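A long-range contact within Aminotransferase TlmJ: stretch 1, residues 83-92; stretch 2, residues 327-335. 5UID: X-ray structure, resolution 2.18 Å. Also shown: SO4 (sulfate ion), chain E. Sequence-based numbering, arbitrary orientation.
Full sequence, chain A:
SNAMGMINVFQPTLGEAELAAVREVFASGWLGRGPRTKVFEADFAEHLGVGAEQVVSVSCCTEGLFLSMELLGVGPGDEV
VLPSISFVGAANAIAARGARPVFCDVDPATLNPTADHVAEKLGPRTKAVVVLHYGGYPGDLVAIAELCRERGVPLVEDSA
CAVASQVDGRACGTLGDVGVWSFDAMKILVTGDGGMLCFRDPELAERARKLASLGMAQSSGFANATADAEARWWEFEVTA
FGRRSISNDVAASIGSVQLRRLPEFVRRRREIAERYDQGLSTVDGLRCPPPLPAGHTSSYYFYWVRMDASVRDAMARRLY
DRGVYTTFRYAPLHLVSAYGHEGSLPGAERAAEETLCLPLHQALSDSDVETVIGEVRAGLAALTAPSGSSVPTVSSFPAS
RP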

# COMPACT_ATOMS: atom_id res chain seq x y z
N PRO A 83 -12.96 -3.03 20.83
CA PRO A 83 -13.04 -4.34 21.48
C PRO A 83 -11.71 -5.06 21.42
O PRO A 83 -10.92 -4.88 20.48
N SER A 84 -11.45 -5.88 22.44
CA SER A 84 -10.26 -6.72 22.43
C SER A 84 -10.23 -7.60 21.19
O SER A 84 -9.15 -7.92 20.67
N ILE A 85 -11.40 -8.00 20.69
CA ILE A 85 -11.49 -8.78 19.45
C ILE A 85 -11.53 -7.76 18.32
O ILE A 85 -12.57 -7.43 17.75
N SER A 86 -10.35 -7.24 17.99
CA SER A 86 -10.19 -6.32 16.88
C SER A 86 -8.96 -6.72 16.08
O SER A 86 -8.08 -7.44 16.56
N PHE A 87 -8.90 -6.24 14.84
CA PHE A 87 -7.74 -6.48 14.00
C PHE A 87 -6.54 -5.72 14.55
O PHE A 87 -6.67 -4.59 15.04
N VAL A 88 -5.36 -6.35 14.47
CA VAL A 88 -4.16 -5.78 15.07
C VAL A 88 -3.84 -4.42 14.46
O VAL A 88 -3.32 -3.53 15.15
N GLY A 89 -4.15 -4.22 13.18
CA GLY A 89 -3.88 -2.95 12.54
C GLY A 89 -4.69 -1.80 13.10
O GLY A 89 -4.26 -0.65 13.04
N ALA A 90 -5.87 -2.09 13.64
CA ALA A 90 -6.68 -1.05 14.27
C ALA A 90 -6.02 -0.53 15.53
O ALA A 90 -5.99 0.69 15.78
N ALA A 91 -5.48 -1.43 16.36
CA ALA A 91 -4.79 -0.99 17.57
C ALA A 91 -3.46 -0.32 17.24
O ALA A 91 -3.07 0.64 17.90
N ASN A 92 -2.76 -0.83 16.22
CA ASN A 92 -1.52 -0.20 15.80
C ASN A 92 -1.77 1.22 15.28
O ASN A 92 -0.96 2.12 15.51
N THR A 327 -9.02 -21.89 12.17
CA THR A 327 -8.24 -20.85 12.83
C THR A 327 -9.17 -20.09 13.77
O THR A 327 -10.36 -20.37 13.87
N PHE A 328 -8.59 -19.11 14.47
CA PHE A 328 -9.37 -18.21 15.31
C PHE A 328 -9.05 -16.76 14.95
O PHE A 328 -7.88 -16.40 14.82
N ARG A 329 -10.09 -15.96 14.80
CA ARG A 329 -10.01 -14.51 14.69
C ARG A 329 -11.01 -13.91 15.66
O ARG A 329 -12.09 -14.47 15.85
N TYR A 330 -10.65 -12.80 16.30
CA TYR A 330 -9.32 -12.20 16.22
C TYR A 330 -8.66 -12.35 17.58
O TYR A 330 -9.33 -12.18 18.61
N ALA A 331 -7.37 -12.66 17.59
CA ALA A 331 -6.66 -12.87 18.84
C ALA A 331 -6.89 -11.68 19.77
O ALA A 331 -6.85 -10.53 19.33
N PRO A 332 -7.16 -11.92 21.06
CA PRO A 332 -7.50 -10.82 21.96
C PRO A 332 -6.31 -9.89 22.16
O PRO A 332 -5.28 -10.27 22.71
N LEU A 333 -6.47 -8.64 21.70
CA LEU A 333 -5.37 -7.69 21.74
C LEU A 333 -5.07 -7.20 23.15
O LEU A 333 -3.94 -6.75 23.41
N HIS A 334 -6.03 -7.29 24.07
CA HIS A 334 -5.76 -6.87 25.44
C HIS A 334 -4.78 -7.79 26.16
O HIS A 334 -4.36 -7.47 27.27
N LEU A 335 -4.42 -8.92 25.54
CA LEU A 335 -3.39 -9.80 26.07
C LEU A 335 -2.05 -9.62 25.38
O LEU A 335 -1.09 -10.34 25.70

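A loop leading into a helix and a loop ending in a 3-10 segment, whose touching residues are at least 242 apart in sequence, meet here through a polar clasp centred on one buried serine, with apolar packing beside it. Ser 84 points toward the other stretch in the t rotamer, which sets OG 2.5 Å from His 334 ND1, at the edge of the ring of His 334, whose chi1 is p; either atom could be the donor. The same OG accepts a hydrogen bond from His 334 N (3.2 Å), while Ser 84 O accepts a nearly straight one from Leu 333 N (3.0 Å), so side chain and backbone of one residue both hold the start of the 3-10 segment.

Leu 333, in the mt rotamer, leaves its backbone sideways, but its end reaches in: CD1 lies 3.8 Å from Ala 91 CB, and CD2 packs 4.2 Å from Val 88 CB. The small alanine, pointing toward stretch 2, meets this tip.

Ile 85 (mm) also reaches in with its end, placing CD1 4.2 Å from Pro 332 CB and 4.4 Å from Phe 328 CZ, while CG2 meets Tyr 330 CB at 4.1 Å. Tyr 330, chi1 m after a cis peptide, points toward stretch 1. One water bridges the backbones, donating to Ser 86 O (2.8 Å) and Ala 331 O (2.7 Å). Arg 329 instead binds sulfate, NH1 to O3 at 2.9 Å.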

# COMPACT_ATOMS: atom_id res chain seq x y z
CB PRO A 83 -14.12 -5.07 20.67
CG PRO A 83 -14.15 -4.38 19.36
CD PRO A 83 -13.85 -2.94 19.66
CB SER A 84 -10.20 -7.57 23.69
OG SER A 84 -9.03 -8.36 23.72
CB ILE A 85 -12.70 -9.72 19.45
CG1 ILE A 85 -12.72 -10.57 20.72
CG2 ILE A 85 -12.69 -10.61 18.21
CD1 ILE A 85 -11.45 -11.36 20.95
CB SER A 86 -10.06 -4.86 17.34
OG SER A 86 -11.26 -4.40 17.94
CB PHE A 87 -8.03 -6.06 12.56
CG PHE A 87 -6.87 -6.27 11.63
CD1 PHE A 87 -6.46 -7.55 11.30
CD2 PHE A 87 -6.20 -5.20 11.07
CE1 PHE A 87 -5.40 -7.76 10.44
CE2 PHE A 87 -5.14 -5.39 10.21
CZ PHE A 87 -4.74 -6.67 9.89
CB VAL A 88 -2.97 -6.76 14.92
CG1 VAL A 88 -2.70 -7.07 13.46
CG2 VAL A 88 -1.73 -6.20 15.60
CB ALA A 90 -8.08 -1.57 14.57
CB ALA A 91 -4.58 -2.18 18.51
CB ASN A 92 -0.83 -1.05 14.73
CG ASN A 92 -0.09 -2.24 15.32
OD1 ASN A 92 -0.13 -2.48 16.52
ND2 ASN A 92 0.59 -3.00 14.46
CB THR A 327 -7.58 -19.91 11.82
OG1 THR A 327 -6.71 -19.01 12.51
CG2 THR A 327 -8.64 -19.10 11.07
CB PHE A 328 -9.09 -18.44 16.80
CG PHE A 328 -9.71 -17.39 17.69
CD1 PHE A 328 -11.07 -17.41 17.96
CD2 PHE A 328 -8.93 -16.38 18.24
CE1 PHE A 328 -11.64 -16.44 18.77
CE2 PHE A 328 -9.50 -15.41 19.05
CZ PHE A 328 -10.86 -15.44 19.31
CB ARG A 329 -10.32 -14.03 13.26
CG ARG A 329 -9.41 -14.58 12.18
CD ARG A 329 -8.03 -13.95 12.24
NE ARG A 329 -7.23 -14.31 11.07
CZ ARG A 329 -6.48 -15.40 10.98
NH1 ARG A 329 -5.79 -15.65 9.88
NH2 ARG A 329 -6.42 -16.24 12.01
CB TYR A 330 -9.41 -10.72 15.81
CG TYR A 330 -10.04 -10.50 14.46
CD1 TYR A 330 -11.42 -10.42 14.33
CD2 TYR A 330 -9.26 -10.38 13.32
CE1 TYR A 330 -12.01 -10.22 13.09
CE2 TYR A 330 -9.84 -10.18 12.08
CZ TYR A 330 -11.22 -10.10 11.97
OH TYR A 330 -11.80 -9.90 10.73
CB ALA A 331 -5.17 -13.06 18.58
CB PRO A 332 -7.89 -11.53 23.26
CG PRO A 332 -7.20 -12.85 23.19
CD PRO A 332 -7.15 -13.23 21.74
CB LEU A 333 -5.69 -6.50 20.83
CG LEU A 333 -5.75 -6.83 19.34
CD1 LEU A 333 -6.14 -5.59 18.54
CD2 LEU A 333 -4.42 -7.39 18.86
CB HIS A 334 -7.06 -6.76 26.23
CG HIS A 334 -7.56 -8.06 26.77
ND1 HIS A 334 -8.20 -9.00 25.99
CD2 HIS A 334 -7.53 -8.58 28.02
CE1 HIS A 334 -8.54 -10.04 26.73
NE2 HIS A 334 -8.14 -9.81 27.97
CB LEU A 335 -3.84 -11.26 25.97
CG LEU A 335 -5.15 -11.60 26.70
CD1 LEU A 335 -5.49 -13.07 26.55
CD2 LEU A 335 -5.06 -11.20 28.16
S SO4 E . -3.62 -18.46 10.73
O1 SO4 E . -4.43 -19.66 10.90
O2 SO4 E . -3.92 -17.51 11.81
O3 SO4 E . -3.92 -17.84 9.44
O4 SO4 E . -2.20 -18.82 10.79
O HOH W 1 -6.27 -9.54 16.85